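PDB 4H3K: RNA polymerase II subunit A C-terminal domain phosphatase SSU72 from Homo sapiens, which removes phosphate from serine and threonine residues of the C-terminal domain of RNA polymerase II and takes part in RNA processing and transcription termination. Local coordinates for residues H43-K48 and L170-I175. The protein carries 1 engineered substitution. Numbering follows the deposited sequence.
Sequences HNILSK and LGAFLI
Ile45 lies across the ring of Phe173, the two side chains crossing at about a right angle. Its CG2 methyl comes closest, 3.9 Å from Phe173 CE1, while CG1 stands over one face of the ring, displaced toward the rim. A beta-branched residue suits this place because both branches pack on the phenyl group: chi1 of -60° sets CG1 beside the backbone N and CG2 anti to it, and Ile45 CG1 also lies 4.1 Å from Ala172 CB. The small side chain of Ala172 lets the backbones draw near, the CA atoms of Ile45 and Ala172 lying 6.8 Å apart. An alanine in place of Ile45 would probably strip that face of the Phe173 ring of the isoleucine branches and open a gap beside Ala172.

Leucine's length lets Leu46 CD1 come within 3.9 Å of a branch methyl, Ile175 CG2, again nearly at right angles. The contact is wholly apolar and mostly buried, whereas Phe173, long enough to swing its flat ring back to Ile45, forms a more exposed border. The axes of 43-48 and 170-175 approach to 9.1 Å at 36°. Helix 38-48 links adjacent parallel strands 27-32 and 52-57 in a beta-alpha-beta crossover, packing against helix 165-184, where Ile45 meets Cys176, and strand 52-57, an outer strand of the sheet within this chain, where Leu46 rests on Val53.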
loop_
_atom_site.group_PDB
_atom_site.type_symbol
_atom_site.label_atom_id
_atom_site.label_comp_id
_atom_site.label_asym_id
_atom_site.label_seq_id
_atom_site.Cartn_x
_atom_site.Cartn_y
_atom_site.Cartn_z
ATOM N N HIS B 43 -1.178 16.282 -15.243
ATOM C CA HIS B 43 -0.429 16.956 -14.176
ATOM C C HIS B 43 -0.845 18.420 -14.192
ATOM O O HIS B 43 -1.225 18.971 -13.154
ATOM C CB HIS B 43 1.078 16.825 -14.446
ATOM C CG HIS B 43 1.966 17.279 -13.324
ATOM N ND1 HIS B 43 3.185 16.678 -13.063
ATOM C CD2 HIS B 43 1.845 18.288 -12.428
ATOM C CE1 HIS B 43 3.764 17.287 -12.046
ATOM N NE2 HIS B 43 2.970 18.263 -11.637
ATOM N N ASN B 44 -0.817 19.025 -15.377
ATOM C CA ASN B 44 -1.159 20.439 -15.529
ATOM C C ASN B 44 -2.593 20.751 -15.048
ATOM O O ASN B 44 -2.779 21.655 -14.213
ATOM C CB ASN B 44 -0.903 20.912 -16.976
ATOM C CG ASN B 44 -1.002 22.450 -17.141
ATOM O OD1 ASN B 44 -1.908 22.946 -17.818
ATOM N ND2 ASN B 44 -0.095 23.190 -16.506
ATOM N N ILE B 45 -3.594 20.019 -15.544
ATOM C CA ILE B 45 -4.992 20.281 -15.147
ATOM C C ILE B 45 -5.169 20.039 -13.626
ATOM O O ILE B 45 -5.723 20.887 -12.903
ATOM C CB ILE B 45 -6.023 19.404 -15.952
ATOM C CG1 ILE B 45 -5.936 19.667 -17.483
ATOM C CG2 ILE B 45 -7.479 19.655 -15.471
ATOM C CD1 ILE B 45 -5.590 21.053 -17.883
ATOM N N LEU B 46 -4.676 18.898 -13.134
ATOM C CA LEU B 46 -4.858 18.563 -11.705
ATOM C C LEU B 46 -4.194 19.615 -10.837
ATOM O O LEU B 46 -4.795 20.094 -9.878
ATOM C CB LEU B 46 -4.351 17.159 -11.376
ATOM C CG LEU B 46 -5.245 16.025 -11.937
ATOM C CD1 LEU B 46 -4.550 14.707 -11.851
ATOM C CD2 LEU B 46 -6.581 15.897 -11.194
ATOM N N SER B 47 -2.964 19.986 -11.205
ATOM C CA SER B 47 -2.200 20.947 -10.416
ATOM C C SER B 47 -2.956 22.280 -10.347
ATOM O O SER B 47 -3.085 22.858 -9.283
ATOM C CB SER B 47 -0.809 21.127 -11.006
ATOM O OG SER B 47 -0.164 22.195 -10.373
ATOM N N LYS B 48 -3.483 22.726 -11.487
ATOM C CA LYS B 48 -4.232 23.986 -11.584
ATOM C C LYS B 48 -5.527 23.953 -10.791
ATOM O O LYS B 48 -5.983 24.982 -10.279
ATOM C CB LYS B 48 -4.523 24.318 -13.050
ATOM C CG LYS B 48 -3.426 25.122 -13.709
ATOM C CD LYS B 48 -3.548 25.096 -15.246
ATOM C CE LYS B 48 -2.796 26.250 -15.912
ATOM N NZ LYS B 48 -1.590 26.620 -15.120
ATOM N N LEU B 170 -8.533 15.332 -23.409
ATOM C CA LEU B 170 -9.809 14.768 -23.014
ATOM C C LEU B 170 -9.630 13.849 -21.811
ATOM O O LEU B 170 -10.436 13.846 -20.851
ATOM C CB LEU B 170 -10.373 13.981 -24.202
ATOM C CG LEU B 170 -11.705 13.281 -23.999
ATOM C CD1 LEU B 170 -12.749 14.311 -23.538
ATOM C CD2 LEU B 170 -12.132 12.693 -25.351
ATOM N N GLY B 171 -8.565 13.058 -21.884
ATOM C CA GLY B 171 -8.224 12.078 -20.868
ATOM C C GLY B 171 -7.936 12.779 -19.564
ATOM O O GLY B 171 -8.390 12.339 -18.514
ATOM N N ALA B 172 -7.192 13.881 -19.643
ATOM C CA ALA B 172 -6.868 14.701 -18.472
ATOM C C ALA B 172 -8.125 15.261 -17.806
ATOM O O ALA B 172 -8.203 15.284 -16.592
ATOM C CB ALA B 172 -5.961 15.833 -18.867
ATOM N N PHE B 173 -9.097 15.730 -18.592
ATOM C CA PHE B 173 -10.344 16.239 -18.000
ATOM C C PHE B 173 -11.192 15.126 -17.372
ATOM O O PHE B 173 -11.794 15.341 -16.332
ATOM C CB PHE B 173 -11.153 17.096 -18.991
ATOM C CG PHE B 173 -10.573 18.498 -19.184
ATOM C CD1 PHE B 173 -10.565 19.414 -18.125
ATOM C CD2 PHE B 173 -10.018 18.885 -20.404
ATOM C CE1 PHE B 173 -10.021 20.710 -18.270
ATOM C CE2 PHE B 173 -9.467 20.186 -20.574
ATOM C CZ PHE B 173 -9.466 21.095 -19.491
ATOM N N LEU B 174 -11.186 13.935 -17.962
ATOM C CA LEU B 174 -11.862 12.782 -17.369
ATOM C C LEU B 174 -11.200 12.369 -16.039
ATOM O O LEU B 174 -11.864 12.104 -15.051
ATOM C CB LEU B 174 -11.863 11.604 -18.351
ATOM C CG LEU B 174 -12.588 10.310 -17.973
ATOM C CD1 LEU B 174 -14.098 10.542 -17.783
ATOM C CD2 LEU B 174 -12.346 9.249 -19.070
ATOM N N ILE B 175 -9.870 12.323 -16.038
ATOM C CA ILE B 175 -9.096 12.076 -14.838
ATOM C C ILE B 175 -9.407 13.120 -13.753
ATOM O O ILE B 175 -9.623 12.760 -12.582
ATOM C CB ILE B 175 -7.575 12.031 -15.188
ATOM C CG1 ILE B 175 -7.252 10.686 -15.832
ATOM C CG2 ILE B 175 -6.708 12.191 -13.926
ATOM C CD1 ILE B 175 -5.927 10.650 -16.700
#